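Local coordinates for GH127 beta-L-arabinofuranoside (Geobacillus stearothermophilus, PDB 4QK0), which probably hydrolyses beta-L-arabinofuranosides to release L-arabinose, acting as a retaining-type member of glycoside hydrolase family 127, at residues A80-L83 with E84-Y88; I338-V341 with F342-R346; D358-E361 with R362-N366; I421-I424 with G425-Y429. All coordinates share one frame; numbering follows the deposited sequence.

Interaction 1. Residues A80-L83 with E84-Y88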
loop_
_atom_site.group_PDB
_atom_site.type_symbol
_atom_site.label_atom_id
_atom_site.label_comp_id
_atom_site.label_asym_id
_atom_site.label_seq_id
_atom_site.Cartn_x
_atom_site.Cartn_y
_atom_site.Cartn_z
ATOM N N ALA A 80 -21.674 -27.337 1.256
ATOM C CA ALA A 80 -22.055 -27.431 -0.134
ATOM C C ALA A 80 -20.862 -27.625 -0.997
ATOM O O ALA A 80 -20.849 -28.473 -1.885
ATOM C CB ALA A 80 -22.814 -26.189 -0.565
ATOM N N LYS A 81 -19.819 -26.849 -0.756
ATOM C CA LYS A 81 -18.643 -26.921 -1.627
ATOM C C LYS A 81 -17.932 -28.220 -1.467
ATOM O O LYS A 81 -17.350 -28.738 -2.445
ATOM C CB LYS A 81 -17.669 -25.765 -1.371
ATOM C CG LYS A 81 -18.208 -24.403 -1.804
ATOM C CD LYS A 81 -17.365 -23.281 -1.182
ATOM C CE LYS A 81 -17.847 -21.919 -1.613
ATOM N NZ LYS A 81 -17.207 -20.894 -0.758
ATOM N N TRP A 82 -17.934 -28.755 -0.238
ATOM C CA TRP A 82 -17.290 -30.052 -0.013
ATOM C C TRP A 82 -18.094 -31.141 -0.784
ATOM O O TRP A 82 -17.505 -31.955 -1.523
ATOM C CB TRP A 82 -17.174 -30.355 1.496
ATOM C CG TRP A 82 -16.521 -31.648 1.857
ATOM C CD1 TRP A 82 -15.191 -31.862 2.091
ATOM C CD2 TRP A 82 -17.154 -32.924 1.996
ATOM N NE1 TRP A 82 -14.969 -33.189 2.355
ATOM C CE2 TRP A 82 -16.156 -33.853 2.327
ATOM C CE3 TRP A 82 -18.468 -33.364 1.906
ATOM C CZ2 TRP A 82 -16.433 -35.201 2.544
ATOM C CZ3 TRP A 82 -18.741 -34.706 2.154
ATOM C CH2 TRP A 82 -17.729 -35.600 2.463
ATOM N N LEU A 83 -19.428 -31.105 -0.678
ATOM C CA LEU A 83 -20.269 -32.071 -1.447
ATOM C C LEU A 83 -20.052 -31.975 -2.959
ATOM O O LEU A 83 -19.956 -32.982 -3.649
ATOM C CB LEU A 83 -21.734 -31.878 -1.144
ATOM C CG LEU A 83 -22.164 -32.338 0.267
ATOM C CD1 LEU A 83 -23.548 -31.828 0.583
ATOM C CD2 LEU A 83 -22.125 -33.841 0.380
ATOM N N GLU A 84 -19.910 -30.758 -3.460
ATOM C CA GLU A 84 -19.725 -30.560 -4.875
ATOM C C GLU A 84 -18.435 -31.158 -5.338
ATOM O O GLU A 84 -18.375 -31.856 -6.373
ATOM C CB GLU A 84 -19.813 -29.081 -5.263
ATOM C CG GLU A 84 -19.833 -28.908 -6.791
ATOM C CD GLU A 84 -19.688 -27.466 -7.284
ATOM O OE1 GLU A 84 -19.894 -26.544 -6.487
ATOM O OE2 GLU A 84 -19.395 -27.272 -8.491
ATOM N N ALA A 85 -17.372 -30.914 -4.604
ATOM C CA ALA A 85 -16.100 -31.553 -4.968
ATOM C C ALA A 85 -16.165 -33.085 -4.896
ATOM O O ALA A 85 -15.570 -33.786 -5.718
ATOM C CB ALA A 85 -14.995 -31.066 -4.066
ATOM N N VAL A 86 -16.824 -33.592 -3.868
ATOM C CA VAL A 86 -16.939 -35.044 -3.676
ATOM C C VAL A 86 -17.661 -35.665 -4.869
ATOM O O VAL A 86 -17.200 -36.646 -5.410
ATOM C CB VAL A 86 -17.665 -35.347 -2.342
ATOM C CG1 VAL A 86 -18.252 -36.738 -2.338
ATOM C CG2 VAL A 86 -16.715 -35.186 -1.164
ATOM N N ALA A 87 -18.745 -35.023 -5.301
ATOM C CA ALA A 87 -19.431 -35.388 -6.557
ATOM C C ALA A 87 -18.507 -35.563 -7.710
ATOM O O ALA A 87 -18.537 -36.602 -8.403
ATOM C CB ALA A 87 -20.474 -34.349 -6.902
ATOM N N TYR A 88 -17.617 -34.585 -7.927
ATOM C CA TYR A 88 -16.690 -34.690 -9.055
ATOM C C TYR A 88 -15.692 -35.790 -8.834
ATOM O O TYR A 88 -15.245 -36.435 -9.802
ATOM C CB TYR A 88 -15.957 -33.370 -9.335
ATOM C CG TYR A 88 -16.878 -32.199 -9.620
ATOM C CD1 TYR A 88 -17.954 -32.326 -10.480
ATOM C CD2 TYR A 88 -16.652 -30.963 -9.043
ATOM C CE1 TYR A 88 -18.788 -31.247 -10.762
ATOM C CE2 TYR A 88 -17.488 -29.883 -9.297
ATOM C CZ TYR A 88 -18.550 -30.028 -10.164
ATOM O OH TYR A 88 -19.381 -28.966 -10.398
#

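Interaction 2. Residues I338-V341 with F342-R346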
loop_
_atom_site.group_PDB
_atom_site.type_symbol
_atom_site.label_atom_id
_atom_site.label_comp_id
_atom_site.label_asym_id
_atom_site.label_seq_id
_atom_site.Cartn_x
_atom_site.Cartn_y
_atom_site.Cartn_z
ATOM N N ILE A 338 -10.324 -18.804 -9.596
ATOM C CA ILE A 338 -11.227 -19.888 -9.849
ATOM C C ILE A 338 -12.468 -19.333 -10.523
ATOM O O ILE A 338 -12.973 -19.881 -11.508
ATOM C CB ILE A 338 -11.588 -20.589 -8.534
ATOM C CG1 ILE A 338 -10.362 -21.282 -7.939
ATOM C CG2 ILE A 338 -12.734 -21.557 -8.730
ATOM C CD1 ILE A 338 -10.612 -21.794 -6.526
ATOM N N ALA A 339 -13.013 -18.240 -9.991
ATOM C CA ALA A 339 -14.235 -17.659 -10.585
ATOM C C ALA A 339 -13.984 -17.199 -12.030
ATOM O O ALA A 339 -14.866 -17.285 -12.882
ATOM C CB ALA A 339 -14.709 -16.488 -9.777
ATOM N N LEU A 340 -12.771 -16.746 -12.319
ATOM C CA LEU A 340 -12.469 -16.358 -13.684
ATOM C C LEU A 340 -12.545 -17.580 -14.594
ATOM O O LEU A 340 -13.027 -17.518 -15.710
ATOM C CB LEU A 340 -11.126 -15.708 -13.754
ATOM C CG LEU A 340 -10.526 -15.283 -15.084
ATOM C CD1 LEU A 340 -11.453 -14.324 -15.823
ATOM C CD2 LEU A 340 -9.176 -14.635 -14.842
ATOM N N VAL A 341 -12.064 -18.702 -14.116
ATOM C CA VAL A 341 -12.158 -19.913 -14.908
ATOM C C VAL A 341 -13.640 -20.235 -15.242
ATOM O O VAL A 341 -13.958 -20.556 -16.391
ATOM C CB VAL A 341 -11.523 -21.097 -14.196
ATOM C CG1 VAL A 341 -11.792 -22.404 -14.968
ATOM C CG2 VAL A 341 -10.014 -20.875 -14.060
ATOM N N PHE A 342 -14.510 -20.160 -14.249
ATOM C CA PHE A 342 -15.940 -20.415 -14.467
ATOM C C PHE A 342 -16.480 -19.462 -15.542
ATOM O O PHE A 342 -17.241 -19.878 -16.411
ATOM C CB PHE A 342 -16.804 -20.246 -13.220
ATOM C CG PHE A 342 -16.439 -21.135 -12.052
ATOM C CD1 PHE A 342 -15.880 -22.394 -12.232
ATOM C CD2 PHE A 342 -16.682 -20.703 -10.755
ATOM C CE1 PHE A 342 -15.568 -23.203 -11.132
ATOM C CE2 PHE A 342 -16.381 -21.520 -9.640
ATOM C CZ PHE A 342 -15.831 -22.777 -9.839
ATOM N N TRP A 343 -16.119 -18.197 -15.445
ATOM C CA TRP A 343 -16.582 -17.198 -16.384
ATOM C C TRP A 343 -16.153 -17.556 -17.792
ATOM O O TRP A 343 -16.982 -17.535 -18.705
ATOM C CB TRP A 343 -16.027 -15.859 -16.023
ATOM C CG TRP A 343 -16.554 -14.747 -16.824
ATOM C CD1 TRP A 343 -17.720 -14.720 -17.539
ATOM C CD2 TRP A 343 -15.990 -13.436 -16.944
ATOM N NE1 TRP A 343 -17.898 -13.486 -18.089
ATOM C CE2 TRP A 343 -16.869 -12.670 -17.735
ATOM C CE3 TRP A 343 -14.847 -12.827 -16.425
ATOM C CZ2 TRP A 343 -16.615 -11.313 -18.069
ATOM C CZ3 TRP A 343 -14.590 -11.484 -16.751
ATOM C CH2 TRP A 343 -15.474 -10.738 -17.553
ATOM N N THR A 344 -14.898 -17.946 -17.965
ATOM C CA THR A 344 -14.394 -18.227 -19.293
ATOM C C THR A 344 -15.193 -19.348 -19.960
ATOM O O THR A 344 -15.422 -19.349 -21.161
ATOM C CB THR A 344 -12.904 -18.632 -19.301
ATOM O OG1 THR A 344 -12.709 -19.785 -18.465
ATOM C CG2 THR A 344 -12.034 -17.489 -18.770
ATOM N N ARG A 345 -15.572 -20.331 -19.188
ATOM C CA ARG A 345 -16.318 -21.423 -19.732
ATOM C C ARG A 345 -17.662 -20.956 -20.315
ATOM O O ARG A 345 -18.044 -21.436 -21.336
ATOM C CB ARG A 345 -16.521 -22.501 -18.682
ATOM C CG ARG A 345 -16.898 -23.851 -19.277
ATOM C CD ARG A 345 -17.254 -24.771 -18.141
ATOM N NE ARG A 345 -17.938 -25.974 -18.560
ATOM C CZ ARG A 345 -18.421 -26.874 -17.712
ATOM N NH1 ARG A 345 -18.285 -26.716 -16.394
ATOM N NH2 ARG A 345 -19.039 -27.944 -18.179
ATOM N N ARG A 346 -18.380 -20.066 -19.636
ATOM C CA ARG A 346 -19.604 -19.520 -20.170
ATOM C C ARG A 346 -19.349 -18.603 -21.347
ATOM O O ARG A 346 -20.194 -18.504 -22.256
ATOM C CB ARG A 346 -20.383 -18.752 -19.116
ATOM C CG ARG A 346 -20.907 -19.631 -18.001
ATOM C CD ARG A 346 -21.875 -20.679 -18.513
ATOM N NE ARG A 346 -22.684 -21.277 -17.461
ATOM C CZ ARG A 346 -23.634 -22.192 -17.662
ATOM N NH1 ARG A 346 -23.899 -22.610 -18.888
ATOM N NH2 ARG A 346 -24.314 -22.719 -16.626
#

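Interaction 3. Residues D358-E361 with R362-N366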
loop_
_atom_site.group_PDB
_atom_site.type_symbol
_atom_site.label_atom_id
_atom_site.label_comp_id
_atom_site.label_asym_id
_atom_site.label_seq_id
_atom_site.Cartn_x
_atom_site.Cartn_y
_atom_site.Cartn_z
ATOM N N ASP A 358 -7.643 -19.002 -23.632
ATOM C CA ASP A 358 -6.293 -18.541 -23.328
ATOM C C ASP A 358 -6.244 -18.042 -21.901
ATOM O O ASP A 358 -5.369 -18.469 -21.139
ATOM C CB ASP A 358 -5.826 -17.453 -24.283
ATOM C CG ASP A 358 -5.489 -17.997 -25.675
ATOM O OD1 ASP A 358 -5.288 -19.255 -25.877
ATOM O OD2 ASP A 358 -5.373 -17.141 -26.580
ATOM N N VAL A 359 -7.240 -17.279 -21.511
ATOM C CA VAL A 359 -7.380 -16.827 -20.132
ATOM C C VAL A 359 -7.664 -17.958 -19.170
ATOM O O VAL A 359 -7.078 -18.026 -18.057
ATOM C CB VAL A 359 -8.421 -15.730 -20.021
ATOM C CG1 VAL A 359 -8.697 -15.344 -18.596
ATOM C CG2 VAL A 359 -7.895 -14.500 -20.726
HETATM N N MSE A 360 -8.580 -18.837 -19.543
HETATM C CA MSE A 360 -8.892 -19.971 -18.723
HETATM C C MSE A 360 -7.597 -20.680 -18.406
HETATM O O MSE A 360 -7.372 -21.071 -17.262
HETATM C CB MSE A 360 -9.827 -20.900 -19.539
HETATM C CG MSE A 360 -10.176 -22.159 -18.795
HETATM SE SE MSE A 360 -11.295 -23.432 -19.822
HETATM C CE MSE A 360 -12.769 -22.345 -19.777
ATOM N N GLU A 361 -6.773 -20.915 -19.442
ATOM C CA GLU A 361 -5.544 -21.677 -19.287
ATOM C C GLU A 361 -4.558 -20.914 -18.410
ATOM O O GLU A 361 -3.926 -21.488 -17.511
ATOM C CB GLU A 361 -4.962 -21.962 -20.652
ATOM C CG GLU A 361 -3.559 -22.514 -20.678
ATOM C CD GLU A 361 -3.091 -22.816 -22.080
ATOM O OE1 GLU A 361 -2.762 -21.840 -22.812
ATOM O OE2 GLU A 361 -3.004 -24.035 -22.452
ATOM N N ARG A 362 -4.419 -19.603 -18.650
ATOM C CA ARG A 362 -3.580 -18.743 -17.772
ATOM C C ARG A 362 -3.956 -18.889 -16.268
ATOM O O ARG A 362 -3.094 -19.164 -15.434
ATOM C CB ARG A 362 -3.708 -17.319 -18.210
ATOM C CG ARG A 362 -2.804 -16.330 -17.515
ATOM C CD ARG A 362 -3.086 -14.907 -17.963
ATOM N NE ARG A 362 -2.674 -14.635 -19.325
ATOM C CZ ARG A 362 -1.412 -14.582 -19.741
ATOM N NH1 ARG A 362 -0.369 -14.739 -18.898
ATOM N NH2 ARG A 362 -1.154 -14.319 -21.007
ATOM N N ALA A 363 -5.229 -18.803 -15.948
ATOM C CA ALA A 363 -5.657 -18.971 -14.569
ATOM C C ALA A 363 -5.413 -20.361 -14.020
ATOM O O ALA A 363 -4.934 -20.540 -12.870
ATOM C CB ALA A 363 -7.096 -18.597 -14.379
ATOM N N LEU A 364 -5.638 -21.346 -14.861
ATOM C CA LEU A 364 -5.486 -22.716 -14.457
ATOM C C LEU A 364 -4.073 -23.133 -14.124
ATOM O O LEU A 364 -3.866 -23.943 -13.187
ATOM C CB LEU A 364 -6.023 -23.663 -15.542
ATOM C CG LEU A 364 -7.539 -23.881 -15.591
ATOM C CD1 LEU A 364 -7.859 -24.750 -16.825
ATOM C CD2 LEU A 364 -8.080 -24.573 -14.349
ATOM N N TYR A 365 -3.111 -22.667 -14.896
ATOM C CA TYR A 365 -1.734 -23.097 -14.735
ATOM C C TYR A 365 -0.898 -22.096 -13.892
ATOM O O TYR A 365 0.347 -22.266 -13.762
ATOM C CB TYR A 365 -1.040 -23.359 -16.100
ATOM C CG TYR A 365 -1.562 -24.596 -16.852
ATOM C CD1 TYR A 365 -2.689 -24.513 -17.633
ATOM C CD2 TYR A 365 -0.972 -25.839 -16.706
ATOM C CE1 TYR A 365 -3.186 -25.617 -18.304
ATOM C CE2 TYR A 365 -1.451 -26.959 -17.374
ATOM C CZ TYR A 365 -2.575 -26.842 -18.171
ATOM O OH TYR A 365 -3.128 -27.911 -18.855
ATOM N N ASN A 366 -1.548 -21.084 -13.327
ATOM C CA ASN A 366 -0.820 -20.021 -12.605
ATOM C C ASN A 366 -1.535 -19.617 -11.371
ATOM O O ASN A 366 -1.360 -20.242 -10.347
ATOM C CB ASN A 366 -0.545 -18.848 -13.516
ATOM C CG ASN A 366 0.322 -19.252 -14.712
ATOM O OD1 ASN A 366 1.551 -19.346 -14.606
ATOM N ND2 ASN A 366 -0.308 -19.442 -15.877
HETATM O O HOH W 1 -4.115 -26.446 -21.570
#

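Interaction 4. Residues I421-I424 with G425-Y429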
loop_
_atom_site.group_PDB
_atom_site.type_symbol
_atom_site.label_atom_id
_atom_site.label_comp_id
_atom_site.label_asym_id
_atom_site.label_seq_id
_atom_site.Cartn_x
_atom_site.Cartn_y
_atom_site.Cartn_z
ATOM N N ILE A 421 -10.335 -28.406 -9.312
ATOM C CA ILE A 421 -9.343 -29.382 -9.726
ATOM C C ILE A 421 -10.046 -30.681 -10.026
ATOM O O ILE A 421 -9.726 -31.363 -11.001
ATOM C CB ILE A 421 -8.286 -29.581 -8.611
ATOM C CG1 ILE A 421 -7.295 -28.400 -8.611
ATOM C CG2 ILE A 421 -7.509 -30.862 -8.810
ATOM C CD1 ILE A 421 -6.377 -28.380 -7.420
ATOM N N ALA A 422 -10.985 -31.055 -9.159
ATOM C CA ALA A 422 -11.672 -32.349 -9.307
ATOM C C ALA A 422 -12.524 -32.402 -10.576
ATOM O O ALA A 422 -12.777 -33.477 -11.101
ATOM C CB ALA A 422 -12.531 -32.667 -8.090
ATOM N N SER A 423 -12.938 -31.238 -11.070
ATOM C CA SER A 423 -13.756 -31.177 -12.259
ATOM C C SER A 423 -12.970 -30.741 -13.476
ATOM O O SER A 423 -13.560 -30.313 -14.448
ATOM C CB SER A 423 -14.949 -30.222 -12.018
ATOM O OG SER A 423 -14.511 -28.906 -11.762
ATOM N N ILE A 424 -11.649 -30.788 -13.410
ATOM C CA ILE A 424 -10.852 -30.272 -14.492
ATOM C C ILE A 424 -11.252 -30.913 -15.827
ATOM O O ILE A 424 -11.186 -30.268 -16.887
ATOM C CB ILE A 424 -9.334 -30.434 -14.214
ATOM C CG1 ILE A 424 -8.477 -29.841 -15.323
ATOM C CG2 ILE A 424 -8.928 -31.862 -14.100
ATOM C CD1 ILE A 424 -8.527 -28.338 -15.338
ATOM N N GLY A 425 -11.656 -32.168 -15.782
ATOM C CA GLY A 425 -12.049 -32.893 -16.975
ATOM C C GLY A 425 -13.166 -32.250 -17.752
ATOM O O GLY A 425 -13.207 -32.352 -18.969
ATOM N N HIS A 426 -14.021 -31.512 -17.062
ATOM C CA HIS A 426 -15.151 -30.836 -17.681
ATOM C C HIS A 426 -14.727 -29.622 -18.504
ATOM O O HIS A 426 -15.545 -29.078 -19.200
ATOM C CB HIS A 426 -16.099 -30.266 -16.654
ATOM C CG HIS A 426 -16.745 -31.263 -15.762
ATOM N ND1 HIS A 426 -16.189 -32.497 -15.530
ATOM C CD2 HIS A 426 -17.851 -31.192 -14.977
ATOM C CE1 HIS A 426 -16.941 -33.163 -14.678
ATOM N NE2 HIS A 426 -17.954 -32.394 -14.329
ATOM N N TYR A 427 -13.471 -29.174 -18.412
ATOM C CA TYR A 427 -13.049 -27.974 -19.132
ATOM C C TYR A 427 -12.216 -28.270 -20.378
ATOM O O TYR A 427 -11.871 -27.362 -21.121
ATOM C CB TYR A 427 -12.246 -27.011 -18.188
ATOM C CG TYR A 427 -13.067 -26.515 -17.032
ATOM C CD1 TYR A 427 -13.337 -27.347 -15.935
ATOM C CD2 TYR A 427 -13.639 -25.260 -17.043
ATOM C CE1 TYR A 427 -14.135 -26.924 -14.873
ATOM C CE2 TYR A 427 -14.436 -24.829 -15.990
ATOM C CZ TYR A 427 -14.664 -25.667 -14.908
ATOM O OH TYR A 427 -15.433 -25.252 -13.862
ATOM N N ILE A 428 -11.816 -29.504 -20.575
ATOM C CA ILE A 428 -10.894 -29.810 -21.675
ATOM C C ILE A 428 -11.595 -29.688 -23.036
ATOM O O ILE A 428 -11.009 -29.158 -23.979
ATOM C CB ILE A 428 -10.318 -31.219 -21.504
ATOM C CG1 ILE A 428 -9.544 -31.313 -20.184
ATOM C CG2 ILE A 428 -9.375 -31.574 -22.642
ATOM C CD1 ILE A 428 -9.150 -32.711 -19.806
ATOM N N TYR A 429 -12.799 -30.249 -23.124
ATOM C CA TYR A 429 -13.524 -30.415 -24.421
ATOM C C TYR A 429 -14.877 -29.769 -24.355
ATOM O O TYR A 429 -15.439 -29.620 -23.279
ATOM C CB TYR A 429 -13.723 -31.914 -24.775
ATOM C CG TYR A 429 -12.444 -32.756 -24.828
ATOM C CD1 TYR A 429 -11.607 -32.748 -25.936
ATOM C CD2 TYR A 429 -12.104 -33.574 -23.772
ATOM C CE1 TYR A 429 -10.448 -33.505 -25.963
ATOM C CE2 TYR A 429 -10.955 -34.343 -23.805
ATOM C CZ TYR A 429 -10.131 -34.301 -24.892
ATOM O OH TYR A 429 -8.971 -35.088 -24.894
HETATM O O HOH W 2 -12.439 -34.028 -13.824
HETATM O O HOH W 3 -16.150 -26.892 -12.062
#

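Interaction 1. Residues A80-L83 with E84-Y88
Ala80, Lys81, Trp82 and Leu83 each give a carbonyl oxygen to the amide four residues later, the regular ladder of an alpha helix. Glu84 N lies 2.9 Å from Ala80 O. The next rung is slightly longer, with Ala85 N 3.1 Å from Lys81 O. They belong to helix 76-92, a helix of the catalytic domain whose residues here are all buried; the clan is built on an (alpha/alpha)6 barrel.

Among the side chains, the main event is a CH-pi contact one turn apart. Val86 CG2 stands 3.6 Å from the centroid of the six-membered ring of Trp82, only 6° off the ring normal. Val86 CG2 is nearly equidistant from the six carbons, 3.7 Å from Trp82 CZ2 and 4.0 Å from Trp82 CE3, so the benzo half of the indole is met squarely over one face. Trp82 CG lies anti to the backbone N (chi1 -179°), which carries the indole beside its own carbonyl, while Val86 turns CG2 back beside its backbone N to meet it. Trp82 NE1 donates to Ile35 O on helix 22-42, and the indole also stacks with Trp39. A leucine at Trp82 would probably leave Val86 CG2 without its flat platform and Ile35 O without this donor.

On another side of the helix Glu84 runs out extended, and its OE1 forms a salt bridge with Arg419. Its other oxygen is held by Tyr88, whose OH donates to the anti lone pair of Glu84 OE2 at 2.6 Å.

Interaction 2. Residues I338-V341 with F342-R346
Ile338 and Phe342 lie alongside each other one turn apart on helix 334-350, and their contact is partly polar and partly apolar. Among the backbone hydrogen bonds, Phe342 N reaches Ile338 O at 3.2 Å and Trp343 N reaches Ala339 O at 3.0 Å; Thr344 and Arg345 continue the same i to i+4 pattern.

The aromatic packing starts from the first of these carbonyls. Phe342 has CG beside its backbone N and anti to the carbonyl carbon (chi1 -59°), which swings the ring back along the helix until one face lies over Ile338 O, 3.7 Å from that oxygen to the ring plane. Farther out, Ile338 CG2 touches the far end of the ring, 3.5 Å from Phe342 CZ; the two side chains run in the same direction.

A second apolar pair is formed by Leu340 CD1 and Trp343 CE3, 3.8 Å apart, the methyl coming up to the benzo half of the indole obliquely. Trp343 also meets Trp296 edge-to-face. Outside the helix, Phe342 packs on Tyr427, and Arg345 makes a cation-pi contact with the same tyrosine.

Each of the four carbonyls from Ile338 to Val341 is thus satisfied within the helix, and the side chains that meet across the turn are chiefly hydrocarbon. The cohesion of this buried segment therefore rests on backbone bonding and on shape, while the charged groups of Arg345 and Arg346 lead away from the contact.

Interaction 3. Residues D358-E361 with R362-N366
The ring of Tyr365 receives the carbonyl oxygen of Glu361 at its edge, in plane, with Tyr365 CD1 3.3 Å from Glu361 O; Trp23 also meets this ring edge-to-face. The pair lies on helix 354-365 of the catalytic domain, whose clan is built on an (alpha/alpha)6 barrel. Tyr365 CG lies beside the backbone N (chi1 -70°), turning the ring back towards Glu361, where CD1 also meets Glu361 CG at 3.7 Å. The carboxylate of Glu361 stands at 74° to the ring. One water joins the two polar ends, donating to Glu361 OE2 at 2.8 Å and lying 3.2 Å from Tyr365 OH.

Glu361 OE2 forms a salt bridge with Arg486 and a hydrogen bond with Tyr463 OH, OE1 accepts from Trp490 NE1, and Tyr365 OH bonds Trp23 NE1. A phenylalanine in place of Tyr365 would probably leave Trp23 NE1 without this acceptor and deprive the bridging water of one partner.

Met360 and Leu364 run alongside each other, with selenomethionine CG 4.0 Å from Leu364 CD1. Asn366, bonded to Pro556 and Val558, also turns back on the helix: Asn366 ND2 donates to Arg362 O at 2.8 Å, in the carbonyl plane and on a lone pair.

Interaction 4. Residues I421-I424 with G425-Y429
Ser423 and Ile424 bind the backbone that follows through two consecutive i to i+3 hydrogen bonds: His426 N to Ser423 O at 2.9 Å and Tyr427 N to Ile424 O at 3.0 Å. In both, the donor stands well above the carbonyl plane, 46° out at Ser423 and 51° out at Ile424, and so off the lone pairs.

Water extends the polar network at two points. One molecule donates to Ala422 O and accepts from Gly425 N, 2.8 Å from Gly425 N, and so spans three residues much as the direct bonds do. Another donates to Ser423 OG at 2.6 Å and also bonds Tyr427 OH, lying near the plane of the tyrosine ring. Ser423 OG has its strongest partner in Arg419 O, one turn back on helix 413-422; its chi1 of 62° sets the oxygen between its own N and carbonyl carbon.

Two rings provide the remaining contacts. Ser423 CB sits over the centre of one face of the His426 imidazole, 4.2 Å from its centroid, a CH-pi contact. Tyr427 instead turns its edge to the backbone: Ser423 O lies near the ring plane, 3.3 Å from Tyr427 CD1, and Ser423 OG approaches CE1 of that same edge.

Overlapping i to i+3 turns with these backbone angles form a short 3-10-like coil that carries the chain on from helix 413-422 of the catalytic domain to strand 429-431, where the beta-rich part of the chain begins.

All four contacts are local and buried, but they differ in setting. Interactions 1 and 2 lie within helices 76-92 and 334-350, where methyl-aromatic packing accompanies regular backbone bonding. Interaction 3 lies towards the end of helix 354-365, next to the beta regions, and adds a water bridge and ion pairs to Arg486. Interaction 4, a turn, relies on i to i+3 bonds and two waters. It also joins the others: Tyr88 of interaction 1 packs on Ser423, Tyr427 touches Val341 of interaction 2, and Ile424 meets Leu364 of interaction 3. Interactions 2 and 3, on successive helices, also touch directly through Val341 and Ala363, whereas interactions 1 and 2 come only to about 6 Å between nearest atoms.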